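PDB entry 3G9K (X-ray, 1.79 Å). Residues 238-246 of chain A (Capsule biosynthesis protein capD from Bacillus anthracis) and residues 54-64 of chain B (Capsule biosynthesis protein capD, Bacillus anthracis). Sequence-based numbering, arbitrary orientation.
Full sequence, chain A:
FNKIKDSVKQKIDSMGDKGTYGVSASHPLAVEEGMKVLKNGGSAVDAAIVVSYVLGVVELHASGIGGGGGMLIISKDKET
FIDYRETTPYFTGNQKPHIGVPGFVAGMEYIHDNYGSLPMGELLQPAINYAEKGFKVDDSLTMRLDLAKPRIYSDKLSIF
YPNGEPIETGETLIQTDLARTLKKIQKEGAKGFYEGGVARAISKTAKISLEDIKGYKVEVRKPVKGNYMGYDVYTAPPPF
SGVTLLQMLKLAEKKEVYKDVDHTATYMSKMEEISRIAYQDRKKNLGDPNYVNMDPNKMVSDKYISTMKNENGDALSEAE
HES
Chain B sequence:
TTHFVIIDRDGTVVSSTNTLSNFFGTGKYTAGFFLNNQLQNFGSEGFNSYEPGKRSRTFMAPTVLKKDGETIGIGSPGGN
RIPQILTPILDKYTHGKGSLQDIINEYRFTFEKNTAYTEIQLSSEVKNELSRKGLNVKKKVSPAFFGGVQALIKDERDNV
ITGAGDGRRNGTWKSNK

Chain A, residues 238-246: PPFSGVTLL
Chain B, residues 54-64: KRSRTFMAPTV

The two stretches run side by side in the same direction, with Pro239(A), Phe240(A), Ser241(A) and Gly242(A) nearest Arg57(B), Thr58(B), Phe59(B) and Ala61(B), at CA–CA spacings of 4.8 to 5.0 Å. Pro239(A) follows a cis peptide bond and has phi/psi -84/4. Phe240(A) is extended at -74/173. Ser241(A), at -119/39, occupies the N-cap position, and the helix begins at Gly242(A). In chain B, Arg57(B) (-70/142) and Thr58(B) (-135/149) are extended, Phe59(B) turns at -87/-4, and Met60(B), a selenomethionine, returns to -53/139. The strand starts at Thr63(B).

Two backbone hydrogen bonds set the register. Thr58(B) N donates to Pro239(A) O at 3.0 Å, and Ser241(A) N donates to Met60(B) O at 3.1 Å. Both are nearly linear, at 173° and 177°. Arg57(B) CA also makes a CA-H...O contact with Pro239(A) O at 3.6 Å.

The Ser241(A) side chain, chi1 m, points toward chain B. Ser241(A) OG donates to Thr58(B) O at 2.6 Å; the side chain makes no capping bond. Within chain B, Met60(B) N donates to Thr58(B) OG1 at 3.1 Å, which ties the turn together. One water donates to both Ser241(A) O (2.7 Å) and Phe59(B) O (3.0 Å), bridging the chains.

Apolar packing centres on Phe240(A), chi1 -72° and chi2 -107°. Thr58(B), chi1 t, places CG2 over one face of the Phe240(A) ring, 4.0 Å from that ring's centroid, as a CH-pi contact. Met60(B), with chi values m, t, m, brings CE to 3.8 Å from Phe240(A) CE1. Pro239(A) CB lies 3.7 Å from Arg57(B) CD. Further along, Leu245(A), chi1 t and chi2 p, sets CD2 4.0 Å from Ala61(B) CB.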

# COMPACT_ATOMS: atom_id res chain seq x y z
N PRO A 238 7.14 -0.69 13.33
CA PRO A 238 5.97 -0.31 14.12
C PRO A 238 5.63 1.16 13.98
O PRO A 238 6.54 2.03 13.98
CB PRO A 238 6.37 -0.68 15.55
CG PRO A 238 7.28 -1.79 15.38
CD PRO A 238 8.05 -1.55 14.11
N PRO A 239 4.34 1.47 13.81
CA PRO A 239 3.13 0.63 13.91
C PRO A 239 2.78 -0.18 12.63
O PRO A 239 1.77 -0.89 12.61
CB PRO A 239 2.03 1.66 14.17
CG PRO A 239 2.46 2.81 13.34
CD PRO A 239 4.00 2.85 13.44
N PHE A 240 3.63 -0.11 11.60
CA PHE A 240 3.46 -0.95 10.39
C PHE A 240 3.87 -2.39 10.75
O PHE A 240 4.42 -2.62 11.83
CB PHE A 240 4.29 -0.39 9.23
CG PHE A 240 3.75 0.91 8.64
CD1 PHE A 240 3.13 0.91 7.41
CD2 PHE A 240 3.85 2.11 9.34
CE1 PHE A 240 2.63 2.09 6.85
CE2 PHE A 240 3.35 3.31 8.81
CZ PHE A 240 2.73 3.29 7.56
N SER A 241 3.66 -3.35 9.84
CA SER A 241 3.88 -4.77 10.15
C SER A 241 4.96 -5.46 9.30
O SER A 241 4.84 -6.61 8.94
CB SER A 241 2.54 -5.49 10.02
OG SER A 241 1.72 -5.04 11.08
N GLY A 242 6.03 -4.76 9.03
CA GLY A 242 7.18 -5.37 8.39
C GLY A 242 7.83 -6.45 9.24
O GLY A 242 8.31 -7.43 8.69
N VAL A 243 7.86 -6.28 10.56
CA VAL A 243 8.38 -7.36 11.44
C VAL A 243 7.63 -8.69 11.22
O VAL A 243 8.25 -9.75 11.04
CB VAL A 243 8.34 -6.97 12.94
CG1 VAL A 243 8.63 -8.22 13.80
CG2 VAL A 243 9.32 -5.83 13.25
N THR A 244 6.31 -8.63 11.18
CA THR A 244 5.49 -9.82 10.98
C THR A 244 5.78 -10.47 9.63
O THR A 244 5.88 -11.67 9.55
CB THR A 244 4.00 -9.47 11.09
OG1 THR A 244 3.75 -8.88 12.37
CG2 THR A 244 3.12 -10.71 10.94
N LEU A 245 5.90 -9.66 8.58
CA LEU A 245 6.16 -10.20 7.25
C LEU A 245 7.51 -10.90 7.20
O LEU A 245 7.61 -12.02 6.70
CB LEU A 245 6.12 -9.07 6.21
CG LEU A 245 6.68 -9.37 4.83
CD1 LEU A 245 6.07 -10.63 4.19
CD2 LEU A 245 6.46 -8.12 3.95
N LEU A 246 8.53 -10.26 7.76
CA LEU A 246 9.88 -10.83 7.74
C LEU A 246 10.05 -12.10 8.62
O LEU A 246 10.75 -13.03 8.25
CB LEU A 246 10.90 -9.78 8.20
CG LEU A 246 12.22 -9.66 7.45
CD1 LEU A 246 13.22 -8.83 8.26
CD2 LEU A 246 12.79 -10.95 6.95
N LYS B 54 -2.08 9.24 18.61
CA LYS B 54 -1.59 7.89 18.46
C LYS B 54 -1.90 7.41 17.05
O LYS B 54 -2.93 7.76 16.49
CB LYS B 54 -2.29 6.99 19.49
CG LYS B 54 -1.60 5.66 19.78
CD LYS B 54 -2.11 5.08 21.12
CE LYS B 54 -0.96 4.64 22.03
NZ LYS B 54 -1.30 4.87 23.46
N ARG B 55 -1.03 6.57 16.51
CA ARG B 55 -1.31 5.86 15.27
C ARG B 55 -1.73 4.45 15.60
O ARG B 55 -1.13 3.81 16.45
CB ARG B 55 -0.04 5.78 14.43
CG ARG B 55 0.47 7.09 13.96
CD ARG B 55 1.96 7.00 13.67
NE ARG B 55 2.39 8.03 12.73
CZ ARG B 55 2.51 9.31 13.04
NH1 ARG B 55 2.22 9.75 14.25
NH2 ARG B 55 2.92 10.17 12.10
N SER B 56 -2.73 3.94 14.90
CA SER B 56 -3.14 2.56 15.11
C SER B 56 -2.23 1.57 14.35
O SER B 56 -1.50 1.95 13.43
CB SER B 56 -4.59 2.38 14.67
OG SER B 56 -4.69 2.46 13.28
N ARG B 57 -2.26 0.32 14.77
CA ARG B 57 -1.46 -0.71 14.11
C ARG B 57 -2.01 -1.00 12.70
O ARG B 57 -3.22 -0.99 12.50
CB ARG B 57 -1.42 -1.98 14.97
CG ARG B 57 -0.78 -1.77 16.38
CD ARG B 57 0.51 -0.93 16.31
NE ARG B 57 1.37 -0.99 17.51
CZ ARG B 57 2.29 -1.92 17.77
NH1 ARG B 57 2.52 -2.95 16.93
NH2 ARG B 57 3.00 -1.85 18.90
N THR B 58 -1.12 -1.23 11.74
CA THR B 58 -1.52 -1.60 10.39
C THR B 58 -0.68 -2.74 9.89
O THR B 58 0.50 -2.89 10.25
CB THR B 58 -1.46 -0.39 9.39
OG1 THR B 58 -1.77 -0.84 8.06
CG2 THR B 58 -0.11 0.24 9.43
N PHE B 59 -1.26 -3.55 9.06
CA PHE B 59 -0.57 -4.66 8.48
C PHE B 59 0.17 -4.30 7.21
O PHE B 59 0.84 -5.12 6.64
CB PHE B 59 -1.56 -5.79 8.23
CG PHE B 59 -1.76 -6.69 9.42
CD1 PHE B 59 -0.89 -7.71 9.67
CD2 PHE B 59 -2.80 -6.50 10.27
CE1 PHE B 59 -1.07 -8.51 10.75
CE2 PHE B 59 -2.96 -7.30 11.36
CZ PHE B 59 -2.11 -8.30 11.58
N MSE B 60 0.04 -3.06 6.76
CA MSE B 60 0.82 -2.55 5.62
C MSE B 60 2.31 -2.78 5.84
O MSE B 60 2.82 -2.58 6.95
CB MSE B 60 0.55 -1.06 5.39
CG MSE B 60 -0.85 -0.73 4.86
SE MSE B 60 -0.99 1.17 4.46
CE MSE B 60 -1.13 1.94 6.26
N ALA B 61 3.01 -3.17 4.80
CA ALA B 61 4.39 -3.53 4.89
C ALA B 61 5.23 -3.30 3.61
O ALA B 61 5.72 -4.21 3.05
CB ALA B 61 4.52 -4.92 5.34
N PRO B 62 5.41 -2.05 3.22
CA PRO B 62 6.28 -1.76 2.07
C PRO B 62 7.68 -2.29 2.39
O PRO B 62 8.14 -2.16 3.53
CB PRO B 62 6.25 -0.23 1.97
CG PRO B 62 5.76 0.23 3.36
CD PRO B 62 4.90 -0.84 3.88
N THR B 63 8.31 -2.92 1.40
CA THR B 63 9.48 -3.75 1.61
C THR B 63 10.43 -3.60 0.41
O THR B 63 10.00 -3.41 -0.73
CB THR B 63 9.04 -5.24 1.85
OG1 THR B 63 8.25 -5.31 3.05
CG2 THR B 63 10.26 -6.24 2.00
N VAL B 64 11.74 -3.69 0.69
CA VAL B 64 12.79 -3.74 -0.33
C VAL B 64 13.72 -4.89 0.08
O VAL B 64 14.00 -5.07 1.26
CB VAL B 64 13.59 -2.38 -0.41
CG1 VAL B 64 14.86 -2.52 -1.20
CG2 VAL B 64 12.68 -1.26 -1.00
O HOH W 1 2.76 -7.29 7.44